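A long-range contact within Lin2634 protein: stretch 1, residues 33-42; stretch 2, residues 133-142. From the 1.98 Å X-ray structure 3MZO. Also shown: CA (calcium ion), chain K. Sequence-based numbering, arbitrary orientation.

Stretch 1 33-42: EHSYKVTSIA
Stretch 2 133-142: ILAISDKVDL

Two helical segments, 33-42 and 133-142, each part of a longer helix, cross with their axes 8.6 Å apart at closest approach and their N-to-C directions at 125°, so they run obliquely antiparallel. Backbone torsions stay near -63/-42 throughout. The register is set where small residues meet: Ala42 CA lies 5.5 Å from Ser137 CA, and the buried surface totals 502 Å² over both sides.

The polar end is organised around Asp141, the residue most covered by its partner. Its CA-to-CB bond points toward the first helix, and with chi1 t and chi2 51° its side chain enters a hole formed by His34, Lys37, Val38 and Ile41. His34, chi1 t and chi2 74°, starts sideways, but its ring reaches across and donates from ND1 to Asp141 OD2 at 2.5 Å, with an N-H...acceptor angle of 159°. Lys37 points toward the second helix with rotamers m, t, m, t; its NZ makes a long salt bridge of 3.7 Å to Asp141 OD1. Two waters reinforce that loose pairing. The O of water 1 accepts from Lys37 NZ at 2.8 Å and donates to Asp141 OD2 at 2.7 Å; water 2 likewise links Lys37 NZ to Asp141 OD1.

A calcium ion ties the helices together a second time. The ion's CA atom lies 2.8 Å from His34 NE2 and 2.6 Å from Asp138 OD1; water 3 and two atoms from elsewhere in the structure complete the listed ligands. Asp138, chi1 t and chi2 18°, also begins sideways and brings its carboxylate nearer. Histidine suits its place because its two ring nitrogens serve two partners at once: ND1 the carboxylate, NE2 the metal.

Apolar packing fills the rest. Val38, chi1 t, is the reciprocal knob, seated among Leu134, Ser137, Asp138 and Asp141; its CG1 lies 4.0 Å from Leu134 CD1, and its CG2 3.8 Å from Asp141 CB, using the aliphatic part of a charged residue. Leu134 (t, p) points away at CB, yet its end returns to make this contact. Ile41 (m, t) points toward the partner and sets CD1 4.0 Å from Val140 CG1.

At the close approach, Ala42 CB packs 3.7 Å from Ile133 CG2 (Ile133 m, t), while Ala42 CA comes within 3.2 Å of Ser137 OG. Ser137, chi1 m, points toward the first helix but satisfies its hydroxyl within its own, donating from OG to Ile133 O at 2.7 Å, which lets a small polar side chain be buried here.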

ATOM      1  N   GLU B  33     -14.737   8.384  -2.327  1.00 20.98           N
ATOM      2  CA  GLU B  33     -15.391   7.933  -1.095  1.00 19.29           C
ATOM      3  C   GLU B  33     -16.074   9.062  -0.348  1.00 23.08           C
ATOM      4  O   GLU B  33     -17.224   8.934   0.128  1.00 20.12           O
ATOM      5  CB  GLU B  33     -14.402   7.182  -0.203  1.00 22.42           C
ATOM      6  CG  GLU B  33     -14.141   5.790  -0.732  1.00 18.16           C
ATOM      7  CD  GLU B  33     -12.879   5.108  -0.263  1.00 26.23           C
ATOM      8  OE1 GLU B  33     -11.972   5.785   0.272  1.00 22.53           O
ATOM      9  OE2 GLU B  33     -12.816   3.875  -0.436  1.00 27.05           O
ATOM     10  N   HIS B  34     -15.372  10.185  -0.283  1.00 22.20           N
ATOM     11  CA  HIS B  34     -15.922  11.367   0.317  1.00 21.91           C
ATOM     12  C   HIS B  34     -17.199  11.817  -0.395  1.00 21.13           C
ATOM     13  O   HIS B  34     -18.156  12.167   0.255  1.00 20.34           O
ATOM     14  CB  HIS B  34     -14.852  12.455   0.343  1.00 22.02           C
ATOM     15  CG  HIS B  34     -15.368  13.814   0.646  1.00 22.50           C
ATOM     16  ND1 HIS B  34     -15.759  14.192   1.917  1.00 25.82           N
ATOM     17  CD2 HIS B  34     -15.534  14.899  -0.145  1.00 22.03           C
ATOM     18  CE1 HIS B  34     -16.151  15.460   1.884  1.00 28.50           C
ATOM     19  NE2 HIS B  34     -16.011  15.911   0.651  1.00 26.30           N
ATOM     20  N   SER B  35     -17.197  11.800  -1.726  1.00 22.23           N
ATOM     21  CA  SER B  35     -18.354  12.237  -2.494  1.00 22.40           C
ATOM     22  C   SER B  35     -19.566  11.334  -2.239  1.00 22.72           C
ATOM     23  O   SER B  35     -20.686  11.812  -2.060  1.00 21.36           O
ATOM     24  CB  SER B  35     -18.006  12.327  -3.978  1.00 23.01           C
ATOM     25  OG  SER B  35     -16.905  13.174  -4.166  1.00 23.07           O
ATOM     26  N   TYR B  36     -19.319  10.031  -2.195  1.00 21.66           N
ATOM     27  CA  TYR B  36     -20.326   9.050  -1.817  1.00 21.01           C
ATOM     28  C   TYR B  36     -20.946   9.348  -0.460  1.00 21.08           C
ATOM     29  O   TYR B  36     -22.187   9.383  -0.320  1.00 20.99           O
ATOM     30  CB  TYR B  36     -19.763   7.616  -1.876  1.00 18.81           C
ATOM     31  CG  TYR B  36     -20.675   6.636  -1.187  1.00 20.84           C
ATOM     32  CD1 TYR B  36     -21.904   6.283  -1.755  1.00 26.46           C
ATOM     33  CD2 TYR B  36     -20.356   6.114   0.058  1.00 21.53           C
ATOM     34  CE1 TYR B  36     -22.797   5.400  -1.099  1.00 20.36           C
ATOM     35  CE2 TYR B  36     -21.238   5.238   0.728  1.00 25.59           C
ATOM     36  CZ  TYR B  36     -22.458   4.880   0.137  1.00 29.60           C
ATOM     37  OH  TYR B  36     -23.340   4.011   0.781  1.00 33.47           O
ATOM     38  N   LYS B  37     -20.113   9.621   0.529  1.00 21.81           N
ATOM     39  CA  LYS B  37     -20.606   9.871   1.867  1.00 22.88           C
ATOM     40  C   LYS B  37     -21.348  11.218   1.977  1.00 22.30           C
ATOM     41  O   LYS B  37     -22.441  11.284   2.559  1.00 20.40           O
ATOM     42  CB  LYS B  37     -19.445   9.747   2.892  1.00 22.40           C
ATOM     43  CG  LYS B  37     -18.869   8.321   3.012  1.00 23.74           C
ATOM     44  CD  LYS B  37     -17.712   8.204   4.099  1.00 25.51           C
ATOM     45  CE  LYS B  37     -16.515   9.026   3.760  1.00 24.76           C
ATOM     46  NZ  LYS B  37     -15.346   8.774   4.710  1.00 25.15           N
ATOM     47  N   VAL B  38     -20.814  12.271   1.353  1.00 20.45           N
ATOM     48  CA  VAL B  38     -21.492  13.558   1.375  1.00 19.15           C
ATOM     49  C   VAL B  38     -22.857  13.470   0.696  1.00 23.24           C
ATOM     50  O   VAL B  38     -23.829  14.085   1.180  1.00 19.82           O
ATOM     51  CB  VAL B  38     -20.624  14.669   0.789  1.00 18.61           C
ATOM     52  CG1 VAL B  38     -21.379  15.996   0.566  1.00 20.35           C
ATOM     53  CG2 VAL B  38     -19.394  14.921   1.732  1.00 23.03           C
ATOM     54  N   THR B  39     -22.938  12.732  -0.412  1.00 22.70           N
ATOM     55  CA  THR B  39     -24.225  12.570  -1.129  1.00 22.01           C
ATOM     56  C   THR B  39     -25.224  11.788  -0.243  1.00 21.76           C
ATOM     57  O   THR B  39     -26.378  12.197  -0.097  1.00 22.75           O
ATOM     58  CB  THR B  39     -24.031  11.962  -2.516  1.00 21.33           C
ATOM     59  OG1 THR B  39     -23.042  12.725  -3.218  1.00 24.07           O
ATOM     60  CG2 THR B  39     -25.328  12.010  -3.331  1.00 18.63           C
ATOM     61  N   SER B  40     -24.768  10.734   0.422  1.00 21.97           N
ATOM     62  CA  SER B  40     -25.609  10.026   1.402  1.00 20.31           C
ATOM     63  C   SER B  40     -26.084  10.868   2.572  1.00 23.98           C
ATOM     64  O   SER B  40     -27.280  10.816   2.947  1.00 24.28           O
ATOM     65  CB  SER B  40     -24.910   8.774   1.873  1.00 20.99           C
ATOM     66  OG  SER B  40     -24.594   7.939   0.761  1.00 18.96           O
ATOM     67  N   ILE B  41     -25.163  11.659   3.138  1.00 24.05           N
ATOM     68  CA  ILE B  41     -25.486  12.620   4.192  1.00 24.38           C
ATOM     69  C   ILE B  41     -26.521  13.640   3.697  1.00 24.38           C
ATOM     70  O   ILE B  41     -27.527  13.871   4.362  1.00 26.31           O
ATOM     71  CB  ILE B  41     -24.183  13.322   4.750  1.00 25.54           C
ATOM     72  CG1 ILE B  41     -23.315  12.306   5.526  1.00 26.14           C
ATOM     73  CG2 ILE B  41     -24.525  14.526   5.642  1.00 21.83           C
ATOM     74  CD1 ILE B  41     -21.814  12.714   5.646  1.00 21.99           C
ATOM     75  N   ALA B  42     -26.313  14.197   2.511  1.00 22.76           N
ATOM     76  CA  ALA B  42     -27.215  15.203   1.957  1.00 24.04           C
ATOM     77  C   ALA B  42     -28.628  14.646   1.758  1.00 24.53           C
ATOM     78  O   ALA B  42     -29.634  15.321   2.052  1.00 22.51           O
ATOM     79  CB  ALA B  42     -26.659  15.771   0.627  1.00 23.40           C
ATOM     80  N   ILE B 133     -27.680  22.559   2.095  1.00 26.66           N
ATOM     81  CA  ILE B 133     -27.576  21.148   2.448  1.00 26.16           C
ATOM     82  C   ILE B 133     -26.201  20.641   2.062  1.00 26.32           C
ATOM     83  O   ILE B 133     -25.606  19.851   2.800  1.00 27.96           O
ATOM     84  CB  ILE B 133     -28.709  20.290   1.842  1.00 26.53           C
ATOM     85  CG1 ILE B 133     -30.023  20.550   2.598  1.00 27.18           C
ATOM     86  CG2 ILE B 133     -28.389  18.784   1.866  1.00 25.57           C
ATOM     87  CD1 ILE B 133     -31.220  19.971   1.916  1.00 27.46           C
ATOM     88  N   LEU B 134     -25.685  21.077   0.918  1.00 27.89           N
ATOM     89  CA  LEU B 134     -24.321  20.676   0.518  1.00 27.25           C
ATOM     90  C   LEU B 134     -23.301  21.223   1.502  1.00 28.95           C
ATOM     91  O   LEU B 134     -22.376  20.505   1.885  1.00 29.97           O
ATOM     92  CB  LEU B 134     -23.970  21.158  -0.892  1.00 27.33           C
ATOM     93  CG  LEU B 134     -22.511  20.925  -1.351  1.00 26.13           C
ATOM     94  CD1 LEU B 134     -22.029  19.475  -1.239  1.00 25.14           C
ATOM     95  CD2 LEU B 134     -22.308  21.464  -2.776  1.00 28.08           C
ATOM     96  N   ALA B 135     -23.464  22.491   1.909  1.00 28.96           N
ATOM     97  CA  ALA B 135     -22.523  23.103   2.846  1.00 28.81           C
ATOM     98  C   ALA B 135     -22.449  22.299   4.146  1.00 27.42           C
ATOM     99  O   ALA B 135     -21.347  21.982   4.608  1.00 26.61           O
ATOM    100  CB  ALA B 135     -22.845  24.643   3.137  1.00 27.75           C
ATOM    101  N   ILE B 136     -23.591  21.945   4.723  1.00 25.50           N
ATOM    102  CA  ILE B 136     -23.556  21.288   6.014  1.00 27.19           C
ATOM    103  C   ILE B 136     -23.094  19.846   5.865  1.00 26.40           C
ATOM    104  O   ILE B 136     -22.426  19.328   6.765  1.00 28.53           O
ATOM    105  CB  ILE B 136     -24.869  21.377   6.814  1.00 29.46           C
ATOM    106  CG1 ILE B 136     -26.027  20.685   6.091  1.00 33.79           C
ATOM    107  CG2 ILE B 136     -25.239  22.861   7.117  1.00 31.54           C
ATOM    108  CD1 ILE B 136     -27.361  20.706   6.890  1.00 36.20           C
ATOM    109  N   SER B 137     -23.438  19.206   4.738  1.00 25.15           N
ATOM    110  CA  SER B 137     -23.123  17.787   4.522  1.00 24.92           C
ATOM    111  C   SER B 137     -21.623  17.506   4.380  1.00 25.18           C
ATOM    112  O   SER B 137     -21.099  16.513   4.895  1.00 27.26           O
ATOM    113  CB  SER B 137     -23.896  17.272   3.283  1.00 25.78           C
ATOM    114  OG  SER B 137     -25.299  17.251   3.545  1.00 22.75           O
ATOM    115  N   ASP B 138     -20.950  18.394   3.646  1.00 26.02           N
ATOM    116  CA  ASP B 138     -19.502  18.402   3.504  1.00 26.06           C
ATOM    117  C   ASP B 138     -18.821  18.577   4.888  1.00 26.41           C
ATOM    118  O   ASP B 138     -17.892  17.841   5.236  1.00 27.43           O
ATOM    119  CB  ASP B 138     -19.143  19.541   2.542  1.00 25.59           C
ATOM    120  CG  ASP B 138     -17.705  19.492   2.062  1.00 32.58           C
ATOM    121  OD1 ASP B 138     -17.050  18.437   2.178  1.00 28.09           O
ATOM    122  OD2 ASP B 138     -17.233  20.531   1.543  1.00 33.75           O
ATOM    123  N   LYS B 139     -19.297  19.531   5.687  1.00 26.42           N
ATOM    124  CA  LYS B 139     -18.752  19.719   7.028  1.00 28.22           C
ATOM    125  C   LYS B 139     -19.050  18.551   7.954  1.00 27.31           C
ATOM    126  O   LYS B 139     -18.241  18.210   8.791  1.00 28.28           O
ATOM    127  CB  LYS B 139     -19.228  21.031   7.668  1.00 29.00           C
ATOM    128  CG  LYS B 139     -18.760  22.294   6.965  1.00 31.87           C
ATOM    129  CD  LYS B 139     -17.249  22.390   6.817  1.00 29.35           C
ATOM    130  CE  LYS B 139     -16.862  23.661   6.046  1.00 36.40           C
ATOM    131  NZ  LYS B 139     -15.428  23.868   6.128  1.00 38.49           N
ATOM    132  N   VAL B 140     -20.207  17.929   7.805  1.00 28.35           N
ATOM    133  CA  VAL B 140     -20.501  16.735   8.605  1.00 26.06           C
ATOM    134  C   VAL B 140     -19.493  15.636   8.276  1.00 24.99           C
ATOM    135  O   VAL B 140     -19.047  14.942   9.198  1.00 25.70           O
ATOM    136  CB  VAL B 140     -21.947  16.233   8.464  1.00 24.84           C
ATOM    137  CG1 VAL B 140     -22.075  14.826   9.022  1.00 20.67           C
ATOM    138  CG2 VAL B 140     -22.912  17.205   9.160  1.00 23.11           C
ATOM    139  N   ASP B 141     -19.135  15.451   7.007  1.00 26.13           N
ATOM    140  CA  ASP B 141     -18.191  14.368   6.675  1.00 25.86           C
ATOM    141  C   ASP B 141     -16.807  14.700   7.252  1.00 24.21           C
ATOM    142  O   ASP B 141     -16.128  13.834   7.781  1.00 27.26           O
ATOM    143  CB  ASP B 141     -18.083  14.079   5.180  1.00 24.85           C
ATOM    144  CG  ASP B 141     -17.197  12.854   4.885  1.00 27.39           C
ATOM    145  OD1 ASP B 141     -17.411  11.791   5.489  1.00 30.36           O
ATOM    146  OD2 ASP B 141     -16.246  12.955   4.082  1.00 32.91           O
ATOM    147  N   LEU B 142     -16.418  15.962   7.150  1.00 26.18           N
ATOM    148  CA  LEU B 142     -15.157  16.438   7.707  1.00 26.86           C
ATOM    149  C   LEU B 142     -15.139  16.231   9.224  1.00 27.10           C
ATOM    150  O   LEU B 142     -14.129  15.857   9.816  1.00 28.59           O
ATOM    151  CB  LEU B 142     -15.005  17.901   7.349  1.00 29.29           C
ATOM    152  CG  LEU B 142     -13.645  18.570   7.390  1.00 39.41           C
ATOM    153  CD1 LEU B 142     -12.626  17.910   6.455  1.00 30.97           C
ATOM    154  CD2 LEU B 142     -13.843  20.044   7.053  1.00 34.11           C
TER
HETATM  155 CA    CA K 302     -15.617  18.568   0.018  1.00 66.66          CA
HETATM  156  O   HOH W   1     -14.218  11.201   3.749  1.00 31.44           O
HETATM  157  O   HOH W   2     -16.323   9.870   7.246  1.00 41.31           O
HETATM  158  O   HOH W   3     -15.353  20.845  -1.282  1.00 46.06           O